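Local coordinates for protein superoxide dismutase (Anaplasma phagocytophilum, PDB 3JS4) that probably converts superoxide radicals into oxygen and hydrogen peroxide by cycling the oxidation state of an active-site iron ion, at residues H45-L57 with I91-W105. Residues are numbered along the deposited sequence; the frame is centred on the assembly and turned at random.
Sequences HYNGHHKTYVDVL and IFNNAAQIWNHDFYW. With FE (Fe (III) ion), chain E.
The indole NE1 of Trp105 donates to ND1 of His50 at 2.9 Å, the shorter of the two hydrogen bonds across the helices, leaving the indole in its own plane but reaching the imidazole 22° out of plane. Beside this bond the iron(III) ion is held from both helices at once, by NE2 of His45 at 2.3 Å and NE2 of His101 at 2.2 Å, with the two imidazole planes nearly perpendicular and meeting rim to rim. A bound water, Asp186 and His190 complete the coordination. His101 is kept from rotating by its other nitrogen: ND1 donates to the backbone O of Gln97, one turn earlier, at 2.6 Å and in the plane of the ring. ND1 of His45 is likewise occupied, giving its proton to a water that also contacts the hydroxyl of Tyr104, itself bonded to Tyr203.

Around the metal the aromatic rings lock together. The six-membered ring of Trp105 turns its edge, at CH2, toward one face of the His45 ring. CB of His101 sits over the centre of one face of the His50 ring, a CH-pi contact 3.5 Å from the centroid. Tyr53 repeats this with CB of Gln97 centred over its phenol. The Gln97 chain bends at chi2 (-69°), which brings the amide to the hydroxyl end of the phenol, and NE2 donates an almost straight bond to Tyr53 OH at 3.1 Å; NE2 also makes a weak hydrogen bond to the iron-bound water.

Farther from the metal, Leu57 fits as a knob among Ile91, Asn94, Ala95 and Ile98, its CD2 lying 3.6 Å from CD1 of Ile98, which reciprocates by wedging between Val54 and Leu57. Helix 74-83 covers this apolar end through Leu74. The two helices, running roughly antiparallel with a signed crossing angle of -139°, form the alpha-hairpin of iron/manganese superoxide dismutases, which supplies two of the three histidine ligands.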
loop_
_atom_site.group_PDB
_atom_site.type_symbol
_atom_site.label_atom_id
_atom_site.label_comp_id
_atom_site.label_asym_id
_atom_site.label_seq_id
_atom_site.Cartn_x
_atom_site.Cartn_y
_atom_site.Cartn_z
ATOM N N HIS A 45 -7.539 1.093 -12.623
ATOM C CA HIS A 45 -6.543 1.374 -11.594
ATOM C C HIS A 45 -5.217 0.701 -11.937
ATOM O O HIS A 45 -4.149 1.305 -11.841
ATOM C CB HIS A 45 -7.059 0.851 -10.242
ATOM C CG HIS A 45 -6.332 1.404 -9.058
ATOM N ND1 HIS A 45 -6.772 1.205 -7.765
ATOM C CD2 HIS A 45 -5.217 2.169 -8.964
ATOM C CE1 HIS A 45 -5.935 1.794 -6.924
ATOM N NE2 HIS A 45 -4.992 2.394 -7.625
ATOM N N TYR A 46 -5.300 -0.560 -12.370
ATOM C CA TYR A 46 -4.112 -1.373 -12.648
ATOM C C TYR A 46 -3.518 -1.124 -14.038
ATOM O O TYR A 46 -2.352 -0.766 -14.137
ATOM C CB TYR A 46 -4.453 -2.859 -12.463
ATOM C CG TYR A 46 -3.328 -3.847 -12.743
ATOM C CD1 TYR A 46 -2.169 -3.889 -11.946
ATOM C CD2 TYR A 46 -3.455 -4.786 -13.768
ATOM C CE1 TYR A 46 -1.154 -4.857 -12.202
ATOM C CE2 TYR A 46 -2.449 -5.738 -14.027
ATOM C CZ TYR A 46 -1.305 -5.758 -13.245
ATOM O OH TYR A 46 -0.334 -6.700 -13.527
ATOM N N ASN A 47 -4.313 -1.316 -15.094
ATOM C CA ASN A 47 -3.826 -1.127 -16.473
ATOM C C ASN A 47 -3.798 0.341 -16.910
ATOM O O ASN A 47 -3.238 0.667 -17.957
ATOM C CB ASN A 47 -4.620 -1.978 -17.483
ATOM C CG ASN A 47 -4.498 -3.464 -17.213
ATOM O OD1 ASN A 47 -3.392 -4.016 -17.137
ATOM N ND2 ASN A 47 -5.640 -4.128 -17.046
ATOM N N GLY A 48 -4.419 1.204 -16.114
ATOM C CA GLY A 48 -4.403 2.651 -16.353
ATOM C C GLY A 48 -3.355 3.322 -15.465
ATOM O O GLY A 48 -2.294 3.719 -15.949
ATOM N N HIS A 49 -3.673 3.493 -14.178
ATOM C CA HIS A 49 -2.788 4.267 -13.264
ATOM C C HIS A 49 -1.453 3.570 -12.999
ATOM O O HIS A 49 -0.400 4.165 -13.181
ATOM C CB HIS A 49 -3.485 4.564 -11.930
ATOM C CG HIS A 49 -4.678 5.462 -12.049
ATOM N ND1 HIS A 49 -4.609 6.823 -11.827
ATOM C CD2 HIS A 49 -5.963 5.195 -12.381
ATOM C CE1 HIS A 49 -5.807 7.352 -11.979
ATOM N NE2 HIS A 49 -6.647 6.390 -12.326
ATOM N N HIS A 50 -1.499 2.312 -12.568
ATOM C CA HIS A 50 -0.275 1.591 -12.199
ATOM C C HIS A 50 0.644 1.403 -13.424
ATOM O O HIS A 50 1.858 1.675 -13.353
ATOM C CB HIS A 50 -0.659 0.247 -11.574
ATOM C CG HIS A 50 0.456 -0.467 -10.873
ATOM N ND1 HIS A 50 0.254 -1.652 -10.196
ATOM C CD2 HIS A 50 1.784 -0.203 -10.784
ATOM C CE1 HIS A 50 1.403 -2.074 -9.697
ATOM N NE2 HIS A 50 2.345 -1.213 -10.038
ATOM N N LYS A 51 0.063 0.962 -14.550
ATOM C CA LYS A 51 0.825 0.840 -15.804
ATOM C C LYS A 51 1.503 2.180 -16.199
ATOM O O LYS A 51 2.665 2.196 -16.660
ATOM C CB LYS A 51 -0.079 0.393 -16.946
ATOM C CG LYS A 51 0.700 0.028 -18.213
ATOM C CD LYS A 51 -0.029 0.382 -19.468
ATOM C CE LYS A 51 0.761 -0.101 -20.705
ATOM N NZ LYS A 51 2.023 0.654 -20.891
ATOM N N THR A 52 0.767 3.287 -16.055
ATOM C CA THR A 52 1.314 4.592 -16.453
ATOM C C THR A 52 2.540 4.993 -15.609
ATOM O O THR A 52 3.517 5.527 -16.144
ATOM C CB THR A 52 0.223 5.673 -16.487
ATOM O OG1 THR A 52 -0.759 5.275 -17.459
ATOM C CG2 THR A 52 0.813 7.052 -16.880
ATOM N N TYR A 53 2.520 4.698 -14.314
ATOM C CA TYR A 53 3.695 4.949 -13.459
ATOM C C TYR A 53 4.941 4.211 -13.940
ATOM O O TYR A 53 6.066 4.762 -13.948
ATOM C CB TYR A 53 3.394 4.552 -12.009
ATOM C CG TYR A 53 2.454 5.479 -11.307
ATOM C CD1 TYR A 53 2.752 6.824 -11.206
ATOM C CD2 TYR A 53 1.269 5.006 -10.692
ATOM C CE1 TYR A 53 1.894 7.718 -10.544
ATOM C CE2 TYR A 53 0.406 5.897 -10.023
ATOM C CZ TYR A 53 0.752 7.250 -9.956
ATOM O OH TYR A 53 -0.020 8.182 -9.301
ATOM N N VAL A 54 4.741 2.955 -14.317
ATOM C CA VAL A 54 5.800 2.124 -14.859
ATOM C C VAL A 54 6.379 2.736 -16.150
ATOM O O VAL A 54 7.592 2.837 -16.288
ATOM C CB VAL A 54 5.281 0.694 -15.108
ATOM C CG1 VAL A 54 6.302 -0.145 -15.914
ATOM C CG2 VAL A 54 4.947 0.040 -13.769
ATOM N N ASP A 55 5.505 3.140 -17.075
ATOM C CA ASP A 55 5.929 3.780 -18.324
ATOM C C ASP A 55 6.718 5.078 -18.062
ATOM O O ASP A 55 7.820 5.288 -18.593
ATOM C CB ASP A 55 4.711 4.071 -19.211
ATOM C CG ASP A 55 5.103 4.611 -20.584
ATOM O OD1 ASP A 55 5.895 3.950 -21.318
ATOM O OD2 ASP A 55 4.637 5.721 -20.929
ATOM N N VAL A 56 6.141 5.953 -17.249
ATOM C CA VAL A 56 6.778 7.241 -16.956
ATOM C C VAL A 56 8.172 7.047 -16.326
ATOM O O VAL A 56 9.123 7.733 -16.703
ATOM C CB VAL A 56 5.861 8.146 -16.108
ATOM C CG1 VAL A 56 6.614 9.394 -15.615
ATOM C CG2 VAL A 56 4.616 8.555 -16.954
ATOM N N LEU A 57 8.289 6.139 -15.364
ATOM C CA LEU A 57 9.598 5.867 -14.746
ATOM C C LEU A 57 10.650 5.381 -15.761
ATOM O O LEU A 57 11.806 5.845 -15.763
ATOM C CB LEU A 57 9.476 4.899 -13.558
ATOM C CG LEU A 57 10.781 4.668 -12.768
ATOM C CD1 LEU A 57 11.217 6.004 -12.123
ATOM C CD2 LEU A 57 10.528 3.648 -11.710
ATOM N N ILE A 91 11.187 11.200 -10.325
ATOM C CA ILE A 91 11.591 9.809 -10.211
ATOM C C ILE A 91 11.035 9.209 -8.913
ATOM O O ILE A 91 10.493 8.112 -8.921
ATOM C CB ILE A 91 13.121 9.647 -10.312
ATOM C CG1 ILE A 91 13.566 9.826 -11.781
ATOM C CG2 ILE A 91 13.536 8.282 -9.802
ATOM C CD1 ILE A 91 15.104 9.980 -11.976
ATOM N N PHE A 92 11.161 9.944 -7.808
ATOM C CA PHE A 92 10.577 9.511 -6.546
ATOM C C PHE A 92 9.068 9.262 -6.648
ATOM O O PHE A 92 8.584 8.186 -6.278
ATOM C CB PHE A 92 10.862 10.507 -5.416
ATOM C CG PHE A 92 9.908 10.374 -4.256
ATOM C CD1 PHE A 92 10.003 9.285 -3.395
ATOM C CD2 PHE A 92 8.883 11.315 -4.062
ATOM C CE1 PHE A 92 9.107 9.135 -2.321
ATOM C CE2 PHE A 92 7.963 11.183 -2.993
ATOM C CZ PHE A 92 8.072 10.083 -2.120
ATOM N N ASN A 93 8.326 10.257 -7.127
ATOM C CA ASN A 93 6.870 10.115 -7.254
ATOM C C ASN A 93 6.486 8.833 -8.013
ATOM O O ASN A 93 5.577 8.105 -7.591
ATOM C CB ASN A 93 6.268 11.318 -7.993
ATOM C CG ASN A 93 6.306 12.607 -7.181
ATOM O OD1 ASN A 93 6.389 12.594 -5.946
ATOM N ND2 ASN A 93 6.193 13.738 -7.886
ATOM N N ASN A 94 7.147 8.578 -9.151
ATOM C CA ASN A 94 6.795 7.408 -9.970
ATOM C C ASN A 94 7.248 6.056 -9.414
ATOM O O ASN A 94 6.441 5.104 -9.397
ATOM C CB ASN A 94 7.203 7.590 -11.452
ATOM C CG ASN A 94 6.367 8.667 -12.133
ATOM O OD1 ASN A 94 5.268 8.398 -12.625
ATOM N ND2 ASN A 94 6.860 9.917 -12.101
ATOM N N ALA A 95 8.510 5.979 -8.966
ATOM C CA ALA A 95 9.035 4.759 -8.326
ATOM C C ALA A 95 8.220 4.410 -7.089
ATOM O O ALA A 95 7.844 3.254 -6.894
ATOM C CB ALA A 95 10.505 4.928 -7.939
ATOM N N ALA A 96 7.927 5.422 -6.264
ATOM C CA ALA A 96 7.179 5.219 -5.027
ATOM C C ALA A 96 5.775 4.748 -5.345
ATOM O O ALA A 96 5.260 3.818 -4.706
ATOM C CB ALA A 96 7.149 6.535 -4.149
ATOM N N GLN A 97 5.146 5.366 -6.343
ATOM C CA GLN A 97 3.802 4.905 -6.719
ATOM C C GLN A 97 3.798 3.479 -7.249
ATOM O O GLN A 97 2.844 2.725 -6.991
ATOM C CB GLN A 97 3.084 5.893 -7.658
ATOM C CG GLN A 97 2.648 7.205 -6.934
ATOM C CD GLN A 97 1.529 6.974 -5.936
ATOM O OE1 GLN A 97 1.755 6.509 -4.817
ATOM N NE2 GLN A 97 0.320 7.322 -6.324
ATOM N N ILE A 98 4.860 3.072 -7.957
ATOM C CA ILE A 98 4.888 1.677 -8.434
ATOM C C ILE A 98 5.002 0.726 -7.239
ATOM O O ILE A 98 4.247 -0.257 -7.120
ATOM C CB ILE A 98 6.042 1.374 -9.419
ATOM C CG1 ILE A 98 5.927 2.195 -10.712
ATOM C CG2 ILE A 98 6.035 -0.129 -9.756
ATOM C CD1 ILE A 98 7.277 2.203 -11.534
ATOM N N TRP A 99 5.956 1.030 -6.361
ATOM C CA TRP A 99 6.192 0.227 -5.147
ATOM C C TRP A 99 4.911 0.170 -4.299
ATOM O O TRP A 99 4.506 -0.906 -3.847
ATOM C CB TRP A 99 7.365 0.814 -4.317
ATOM C CG TRP A 99 7.820 -0.139 -3.184
ATOM C CD1 TRP A 99 8.901 -1.003 -3.213
ATOM C CD2 TRP A 99 7.204 -0.314 -1.890
ATOM N NE1 TRP A 99 8.978 -1.703 -2.028
ATOM C CE2 TRP A 99 7.954 -1.304 -1.200
ATOM C CE3 TRP A 99 6.092 0.272 -1.247
ATOM C CZ2 TRP A 99 7.627 -1.726 0.106
ATOM C CZ3 TRP A 99 5.762 -0.153 0.055
ATOM C CH2 TRP A 99 6.546 -1.141 0.719
ATOM N N ASN A 100 4.272 1.320 -4.077
ATOM C CA ASN A 100 3.034 1.366 -3.289
ATOM C C ASN A 100 1.889 0.529 -3.876
ATOM O O ASN A 100 1.157 -0.141 -3.147
ATOM C CB ASN A 100 2.524 2.800 -3.171
ATOM C CG ASN A 100 3.472 3.709 -2.399
ATOM O OD1 ASN A 100 4.302 3.245 -1.629
ATOM N ND2 ASN A 100 3.325 5.024 -2.602
ATOM N N HIS A 101 1.679 0.629 -5.180
ATOM C CA HIS A 101 0.630 -0.170 -5.831
ATOM C C HIS A 101 0.944 -1.672 -5.772
ATOM O O HIS A 101 0.043 -2.478 -5.528
ATOM C CB HIS A 101 0.385 0.302 -7.277
ATOM C CG HIS A 101 -0.393 1.581 -7.350
ATOM N ND1 HIS A 101 0.210 2.822 -7.237
ATOM C CD2 HIS A 101 -1.726 1.815 -7.450
ATOM C CE1 HIS A 101 -0.719 3.764 -7.320
ATOM N NE2 HIS A 101 -1.903 3.182 -7.421
ATOM N N ASP A 102 2.209 -2.050 -5.965
ATOM C CA ASP A 102 2.578 -3.473 -5.868
ATOM C C ASP A 102 2.167 -3.950 -4.461
ATOM O O ASP A 102 1.588 -5.031 -4.302
ATOM C CB ASP A 102 4.097 -3.725 -6.058
ATOM C CG ASP A 102 4.586 -3.593 -7.513
ATOM O OD1 ASP A 102 3.796 -3.567 -8.482
ATOM O OD2 ASP A 102 5.825 -3.529 -7.689
ATOM N N PHE A 103 2.471 -3.144 -3.447
ATOM C CA PHE A 103 2.188 -3.496 -2.051
ATOM C C PHE A 103 0.678 -3.576 -1.819
ATOM O O PHE A 103 0.184 -4.460 -1.096
ATOM C CB PHE A 103 2.774 -2.423 -1.112
ATOM C CG PHE A 103 3.124 -2.942 0.271
ATOM C CD1 PHE A 103 4.198 -3.802 0.448
ATOM C CD2 PHE A 103 2.385 -2.554 1.387
ATOM C CE1 PHE A 103 4.528 -4.293 1.719
ATOM C CE2 PHE A 103 2.707 -3.019 2.653
ATOM C CZ PHE A 103 3.796 -3.885 2.825
ATOM N N TYR A 104 -0.052 -2.641 -2.437
ATOM C CA TYR A 104 -1.508 -2.574 -2.293
ATOM C C TYR A 104 -2.152 -3.851 -2.830
ATOM O O TYR A 104 -3.058 -4.406 -2.193
ATOM C CB TYR A 104 -2.010 -1.373 -3.086
ATOM C CG TYR A 104 -3.497 -1.167 -3.215
ATOM C CD1 TYR A 104 -4.320 -1.055 -2.090
ATOM C CD2 TYR A 104 -4.076 -0.995 -4.484
ATOM C CE1 TYR A 104 -5.688 -0.807 -2.225
ATOM C CE2 TYR A 104 -5.429 -0.734 -4.631
ATOM C CZ TYR A 104 -6.229 -0.632 -3.506
ATOM O OH TYR A 104 -7.560 -0.398 -3.665
ATOM N N TRP A 105 -1.740 -4.295 -4.024
ATOM C CA TRP A 105 -2.366 -5.496 -4.570
ATOM C C TRP A 105 -2.125 -6.715 -3.695
ATOM O O TRP A 105 -3.013 -7.574 -3.575
ATOM C CB TRP A 105 -1.943 -5.784 -6.035
ATOM C CG TRP A 105 -2.121 -4.600 -6.973
ATOM C CD1 TRP A 105 -1.152 -4.007 -7.739
ATOM C CD2 TRP A 105 -3.333 -3.881 -7.235
ATOM N NE1 TRP A 105 -1.687 -2.974 -8.460
ATOM C CE2 TRP A 105 -3.023 -2.878 -8.185
ATOM C CE3 TRP A 105 -4.666 -4.015 -6.789
ATOM C CZ2 TRP A 105 -3.984 -1.989 -8.683
ATOM C CZ3 TRP A 105 -5.620 -3.124 -7.266
ATOM C CH2 TRP A 105 -5.270 -2.113 -8.206
HETATM FE FE FE E . -3.785 4.199 -6.883
HETATM O O HOH W 1 -8.695 -0.099 -6.311
HETATM O O HOH W 2 -2.564 5.834 -5.936
#